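Local structure of allantoicase (Saccharomyces cerevisiae, 1O59) at residues P286-E292 with L312-T318; A57-I61 with W79-W83. The protein catalyses the hydrolysis of allantoate to (S)-ureidoglycolate and urea, letting yeast use purines as a secondary nitrogen source. All coordinates share one frame; numbering follows the deposited sequence.

Contact 1. Residues P286-E292 with L312-T318; sequences PQFITVE and LVGKSKT
Ile289 and Ser316 exchange backbone hydrogen bonds as an antiparallel pair, 2.9 Å from Ile289 N to Ser316 O. Val291 O takes two donors, Leu312 N and Val313 N, each at 2.8 Å. Val291 N returns a bond to Val313 O.

At the other end Thr318 N reaches Gln287 O in a nearly straight bond (173°). Thr318 OG1 donates to Pro286 O at 2.6 Å, from above the carbonyl plane. A water joins Gln287 O to Thr318 O.

Lys315 lies over one face of the Phe288 ring. Its CE sits 3.6 Å from the ring centroid as a CH-pi contact, and NZ follows at 4.2 Å as a cation-pi contact. The lysine CG is anti to the backbone N (chi1 -169°). The chain runs out extended as far as CE and bends at its last torsion, with CE and NZ over the ring.

Apolar contacts fill the face that carries Ile289, Val291 and Val313. Val291 CB meets Val313 CB at 3.9 Å. Ile289 CG2 meets Thr318 CG2 at 3.6 Å. Tyr326 of strand 323-331 packs on Ile289 and Val313.

Two residues, Leu312 and Val313, stand opposite the single Val291. This makes a classic beta bulge on strand 309-317, one of the two edge strands of a five-stranded antiparallel sheet within this chain.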
loop_
_atom_site.group_PDB
_atom_site.type_symbol
_atom_site.label_atom_id
_atom_site.label_comp_id
_atom_site.label_asym_id
_atom_site.label_seq_id
_atom_site.Cartn_x
_atom_site.Cartn_y
_atom_site.Cartn_z
ATOM N N PRO A 286 9.781 -10.450 18.177
ATOM C CA PRO A 286 9.696 -9.769 19.483
ATOM C C PRO A 286 9.787 -10.773 20.608
ATOM O O PRO A 286 9.535 -11.961 20.402
ATOM C CB PRO A 286 8.342 -9.094 19.458
ATOM C CG PRO A 286 7.952 -9.104 18.021
ATOM C CD PRO A 286 8.528 -10.341 17.417
ATOM N N GLN A 287 10.189 -10.311 21.778
ATOM C CA GLN A 287 10.223 -11.188 22.919
ATOM C C GLN A 287 8.813 -11.393 23.454
ATOM O O GLN A 287 8.478 -12.492 23.886
ATOM C CB GLN A 287 11.134 -10.606 23.988
ATOM C CG GLN A 287 11.254 -11.455 25.184
ATOM C CD GLN A 287 12.210 -10.898 26.147
ATOM O OE1 GLN A 287 12.478 -9.696 26.139
ATOM N NE2 GLN A 287 12.767 -11.760 26.971
ATOM N N PHE A 288 8.005 -10.325 23.424
ATOM C CA PHE A 288 6.597 -10.382 23.810
ATOM C C PHE A 288 5.805 -9.489 22.921
ATOM O O PHE A 288 6.372 -8.660 22.217
ATOM C CB PHE A 288 6.363 -9.840 25.218
ATOM C CG PHE A 288 7.100 -10.560 26.299
ATOM C CD1 PHE A 288 6.628 -11.773 26.794
ATOM C CD2 PHE A 288 8.234 -9.999 26.872
ATOM C CE1 PHE A 288 7.279 -12.425 27.822
ATOM C CE2 PHE A 288 8.904 -10.652 27.898
ATOM C CZ PHE A 288 8.418 -11.868 28.364
ATOM N N ILE A 289 4.477 -9.636 22.986
ATOM C CA ILE A 289 3.537 -8.708 22.329
ATOM C C ILE A 289 2.303 -8.459 23.199
ATOM O O ILE A 289 1.977 -9.232 24.079
ATOM C CB ILE A 289 3.092 -9.195 20.881
ATOM C CG1 ILE A 289 2.231 -10.455 20.950
ATOM C CG2 ILE A 289 4.283 -9.414 19.943
ATOM C CD1 ILE A 289 0.760 -10.201 21.061
ATOM N N THR A 290 1.632 -7.349 22.924
ATOM C CA THR A 290 0.273 -7.123 23.396
ATOM C C THR A 290 -0.548 -6.574 22.233
ATOM O O THR A 290 0.000 -6.079 21.276
ATOM C CB THR A 290 0.203 -6.119 24.614
ATOM O OG1 THR A 290 0.671 -4.820 24.220
ATOM C CG2 THR A 290 1.096 -6.523 25.778
ATOM N N VAL A 291 -1.862 -6.664 22.337
ATOM C CA VAL A 291 -2.737 -6.045 21.382
ATOM C C VAL A 291 -3.828 -5.329 22.173
ATOM O O VAL A 291 -4.460 -5.941 23.022
ATOM C CB VAL A 291 -3.381 -7.071 20.440
ATOM C CG1 VAL A 291 -4.237 -6.361 19.391
ATOM C CG2 VAL A 291 -2.312 -7.961 19.784
ATOM N N GLU A 292 -4.010 -4.032 21.922
ATOM C CA GLU A 292 -5.124 -3.274 22.483
ATOM C C GLU A 292 -6.045 -2.867 21.381
ATOM O O GLU A 292 -5.631 -2.782 20.220
ATOM C CB GLU A 292 -4.641 -2.008 23.158
ATOM C CG GLU A 292 -3.695 -2.277 24.317
ATOM C CD GLU A 292 -2.370 -1.587 24.105
ATOM O OE1 GLU A 292 -2.255 -0.480 24.720
ATOM O OE2 GLU A 292 -1.509 -2.136 23.293
ATOM N N LEU A 312 -6.808 -6.313 24.537
ATOM C CA LEU A 312 -7.377 -7.473 23.832
ATOM C C LEU A 312 -6.483 -8.688 24.011
ATOM O O LEU A 312 -6.965 -9.764 24.310
ATOM C CB LEU A 312 -7.557 -7.194 22.335
ATOM C CG LEU A 312 -8.443 -6.022 21.937
ATOM C CD1 LEU A 312 -8.261 -5.753 20.477
ATOM C CD2 LEU A 312 -9.871 -6.308 22.280
ATOM N N VAL A 313 -5.186 -8.509 23.791
ATOM C CA VAL A 313 -4.185 -9.500 24.169
ATOM C C VAL A 313 -3.186 -8.904 25.167
ATOM O O VAL A 313 -2.596 -7.855 24.931
ATOM C CB VAL A 313 -3.453 -10.087 22.950
ATOM C CG1 VAL A 313 -2.429 -11.116 23.390
ATOM C CG2 VAL A 313 -4.453 -10.721 21.984
ATOM N N GLY A 314 -3.072 -9.577 26.311
ATOM C CA GLY A 314 -2.122 -9.243 27.351
ATOM C C GLY A 314 -0.757 -9.758 26.992
ATOM O O GLY A 314 -0.585 -10.400 25.963
ATOM N N LYS A 315 0.220 -9.447 27.842
ATOM C CA LYS A 315 1.635 -9.699 27.539
ATOM C C LYS A 315 1.792 -11.176 27.235
ATOM O O LYS A 315 1.460 -12.009 28.069
ATOM C CB LYS A 315 2.525 -9.266 28.712
ATOM C CG LYS A 315 4.028 -9.234 28.425
ATOM C CD LYS A 315 4.759 -8.473 29.528
ATOM C CE LYS A 315 6.284 -8.675 29.485
ATOM N NZ LYS A 315 6.901 -8.986 30.840
ATOM N N SER A 316 2.271 -11.484 26.028
ATOM C CA SER A 316 2.311 -12.843 25.516
ATOM C C SER A 316 3.664 -13.086 24.923
ATOM O O SER A 316 4.113 -12.312 24.081
ATOM C CB SER A 316 1.263 -13.031 24.414
ATOM O OG SER A 316 -0.046 -13.013 24.941
ATOM N N LYS A 317 4.296 -14.177 25.347
ATOM C CA LYS A 317 5.600 -14.587 24.830
ATOM C C LYS A 317 5.460 -15.026 23.357
ATOM O O LYS A 317 4.554 -15.779 23.019
ATOM C CB LYS A 317 6.202 -15.740 25.672
ATOM C CG LYS A 317 7.710 -15.851 25.525
ATOM C CD LYS A 317 8.372 -17.016 26.311
ATOM C CE LYS A 317 9.945 -16.899 26.292
ATOM N NZ LYS A 317 10.458 -15.525 26.787
ATOM N N THR A 318 6.368 -14.528 22.513
ATOM C CA THR A 318 6.380 -14.809 21.074
ATOM C C THR A 318 7.616 -15.606 20.647
ATOM O O THR A 318 8.662 -15.628 21.332
ATOM C CB THR A 318 6.242 -13.500 20.205
ATOM O OG1 THR A 318 7.036 -12.422 20.737
ATOM C CG2 THR A 318 4.808 -12.970 20.245
HETATM O O HOH W 1 10.014 -14.698 23.651
#

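Contact 2. Residues A57-I61 with W79-W83; sequences AENLI and WYDGW
Ala57 CB lies over the five-membered ring of Trp83, 4.1 Å from its centroid and 23° off the ring normal. This is a CH-pi contact. The backbone of Ala57 joins in, with its CA 3.5 Å from Trp83 CD1. The indole is directed here because Trp83 CG is anti to the backbone N (chi1 177°).

Leu60 packs against Trp83 CB and the CE3 corner of the six-membered ring. Its CD2 touches Trp83 CB at 3.7 Å, and its CD1 comes to 3.9 Å from Trp83 CE3. The leucine approaches the ring obliquely. Leu179 and Val96, on neighbouring strands, touch both Leu60 and Trp83, so the pair is part of a larger buried apolar cluster.

Asn59 meets the chain just before the tryptophan. Its CB packs 3.4 Å from Gly82 N. Gly82 is extended at this point and offers only backbone to Asn59. Just ahead of it, an inverse gamma turn is centred on Asp81, with a weak bond of 3.0 Å from Gly82 N to Tyr80 O. On the other segment, Leu60 N bonds to Ala57 O at 3.0 Å within a short 3-10 turn.

The buried polar groups turn to partners beyond the two segments. Trp83 NE1 donates to Asp51 O, and Ala57 N bonds to Glu52 OE2. With an alanine in place of Trp83, a gap is likely to open beside Ala57 and Leu60, and Asp51 O would probably lose its indole N-H partner. Asp81 OD1 forms a salt bridge with Arg189, while OD2 accepts from Ile67 N. The chemistry implies a division of labour: close apolar packing joins the turn to Trp83, while hydrogen bonds and the Asp81-Arg189 salt bridge, all to residues outside the two segments, satisfy these polar groups.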
loop_
_atom_site.group_PDB
_atom_site.type_symbol
_atom_site.label_atom_id
_atom_site.label_comp_id
_atom_site.label_asym_id
_atom_site.label_seq_id
_atom_site.Cartn_x
_atom_site.Cartn_y
_atom_site.Cartn_z
ATOM N N ALA A 57 7.414 -2.666 -17.717
ATOM C CA ALA A 57 6.297 -2.032 -17.036
ATOM C C ALA A 57 6.069 -2.581 -15.642
ATOM O O ALA A 57 5.681 -1.876 -14.741
ATOM C CB ALA A 57 5.042 -2.207 -17.878
ATOM N N GLU A 58 6.335 -3.854 -15.465
ATOM C CA GLU A 58 6.126 -4.526 -14.180
ATOM C C GLU A 58 6.920 -3.918 -13.033
ATOM O O GLU A 58 6.531 -4.073 -11.855
ATOM C CB GLU A 58 6.520 -5.999 -14.297
ATOM C CG GLU A 58 5.529 -6.919 -13.650
ATOM C CD GLU A 58 6.014 -8.352 -13.620
ATOM O OE1 GLU A 58 6.553 -8.830 -14.688
ATOM O OE2 GLU A 58 5.837 -8.995 -12.532
ATOM N N ASN A 59 8.032 -3.259 -13.368
ATOM C CA ASN A 59 8.849 -2.592 -12.354
ATOM C C ASN A 59 8.111 -1.487 -11.618
ATOM O O ASN A 59 8.386 -1.246 -10.446
ATOM C CB ASN A 59 10.150 -2.043 -12.942
ATOM C CG ASN A 59 11.110 -3.134 -13.391
ATOM O OD1 ASN A 59 11.653 -3.072 -14.496
ATOM N ND2 ASN A 59 11.310 -4.134 -12.556
ATOM N N LEU A 60 7.147 -0.858 -12.283
ATOM C CA LEU A 60 6.441 0.318 -11.731
ATOM C C LEU A 60 5.782 0.078 -10.404
ATOM O O LEU A 60 5.682 1.014 -9.612
ATOM C CB LEU A 60 5.345 0.780 -12.680
ATOM C CG LEU A 60 5.764 1.281 -14.048
ATOM C CD1 LEU A 60 4.561 1.434 -14.949
ATOM C CD2 LEU A 60 6.475 2.602 -13.930
ATOM N N ILE A 61 5.302 -1.151 -10.172
ATOM C CA ILE A 61 4.497 -1.458 -8.966
ATOM C C ILE A 61 5.211 -2.282 -7.906
ATOM O O ILE A 61 4.581 -2.690 -6.894
ATOM C CB ILE A 61 3.165 -2.145 -9.309
ATOM C CG1 ILE A 61 3.372 -3.428 -10.105
ATOM C CG2 ILE A 61 2.257 -1.216 -10.102
ATOM C CD1 ILE A 61 2.067 -4.236 -10.253
ATOM N N TRP A 79 20.004 -2.787 -18.117
ATOM C CA TRP A 79 19.063 -2.788 -16.980
ATOM C C TRP A 79 18.680 -1.365 -16.565
ATOM O O TRP A 79 19.511 -0.444 -16.526
ATOM C CB TRP A 79 19.643 -3.538 -15.771
ATOM C CG TRP A 79 18.959 -3.250 -14.403
ATOM C CD1 TRP A 79 19.404 -2.391 -13.389
ATOM C CD2 TRP A 79 17.747 -3.840 -13.904
ATOM N NE1 TRP A 79 18.537 -2.416 -12.319
ATOM C CE2 TRP A 79 17.513 -3.295 -12.597
ATOM C CE3 TRP A 79 16.820 -4.767 -14.428
ATOM C CZ2 TRP A 79 16.387 -3.659 -11.817
ATOM C CZ3 TRP A 79 15.706 -5.115 -13.665
ATOM C CH2 TRP A 79 15.499 -4.568 -12.370
ATOM N N TYR A 80 17.397 -1.202 -16.268
ATOM C CA TYR A 80 16.879 -0.014 -15.592
ATOM C C TYR A 80 15.740 -0.485 -14.704
ATOM O O TYR A 80 14.914 -1.321 -15.121
ATOM C CB TYR A 80 16.335 0.941 -16.617
ATOM C CG TYR A 80 17.051 2.251 -16.807
ATOM C CD1 TYR A 80 17.755 2.516 -17.998
ATOM C CD2 TYR A 80 16.944 3.281 -15.847
ATOM C CE1 TYR A 80 18.360 3.778 -18.213
ATOM C CE2 TYR A 80 17.554 4.524 -16.042
ATOM C CZ TYR A 80 18.257 4.772 -17.225
ATOM O OH TYR A 80 18.846 6.005 -17.431
ATOM N N ASP A 81 15.692 0.051 -13.490
ATOM C CA ASP A 81 14.707 -0.366 -12.514
ATOM C C ASP A 81 13.483 0.493 -12.724
ATOM O O ASP A 81 13.263 1.512 -12.043
ATOM C CB ASP A 81 15.269 -0.217 -11.116
ATOM C CG ASP A 81 14.404 -0.871 -10.066
ATOM O OD1 ASP A 81 13.240 -1.271 -10.361
ATOM O OD2 ASP A 81 14.828 -1.023 -8.903
ATOM N N GLY A 82 12.707 0.090 -13.719
ATOM C CA GLY A 82 11.640 0.928 -14.213
ATOM C C GLY A 82 11.008 0.499 -15.500
ATOM O O GLY A 82 11.366 -0.520 -16.096
ATOM N N TRP A 83 10.051 1.293 -15.923
ATOM C CA TRP A 83 9.410 1.127 -17.213
ATOM C C TRP A 83 10.022 2.140 -18.165
ATOM O O TRP A 83 10.046 3.333 -17.849
ATOM C CB TRP A 83 7.919 1.404 -17.074
ATOM C CG TRP A 83 7.152 1.346 -18.351
ATOM C CD1 TRP A 83 7.304 0.440 -19.345
ATOM C CD2 TRP A 83 6.111 2.216 -18.753
ATOM N NE1 TRP A 83 6.416 0.685 -20.354
ATOM C CE2 TRP A 83 5.655 1.772 -20.014
ATOM C CE3 TRP A 83 5.489 3.340 -18.166
ATOM C CZ2 TRP A 83 4.592 2.411 -20.719
ATOM C CZ3 TRP A 83 4.427 3.979 -18.863
ATOM C CH2 TRP A 83 4.001 3.511 -20.129
#

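In the fold
From the N terminus, contact 2 comes first. It closes the loop 62-78, part of which is not modelled, within the long connection between strands 45-49 and 83-84 in the first allantoicase repeat. Contact 1 follows in the second repeat. It closes 293-311, also partly unmodelled, and pairs strand 288-294 with strand 309-317 at the edge of its sheet. The two loops lie in series and neither nest nor cross. The centres of the two contacts are about 40 Å apart, on opposite sides of the chain's centre; their nearest atoms are about 26 Å apart. One contact therefore ties loop to loop in one repeat, and the other strand to strand in the next.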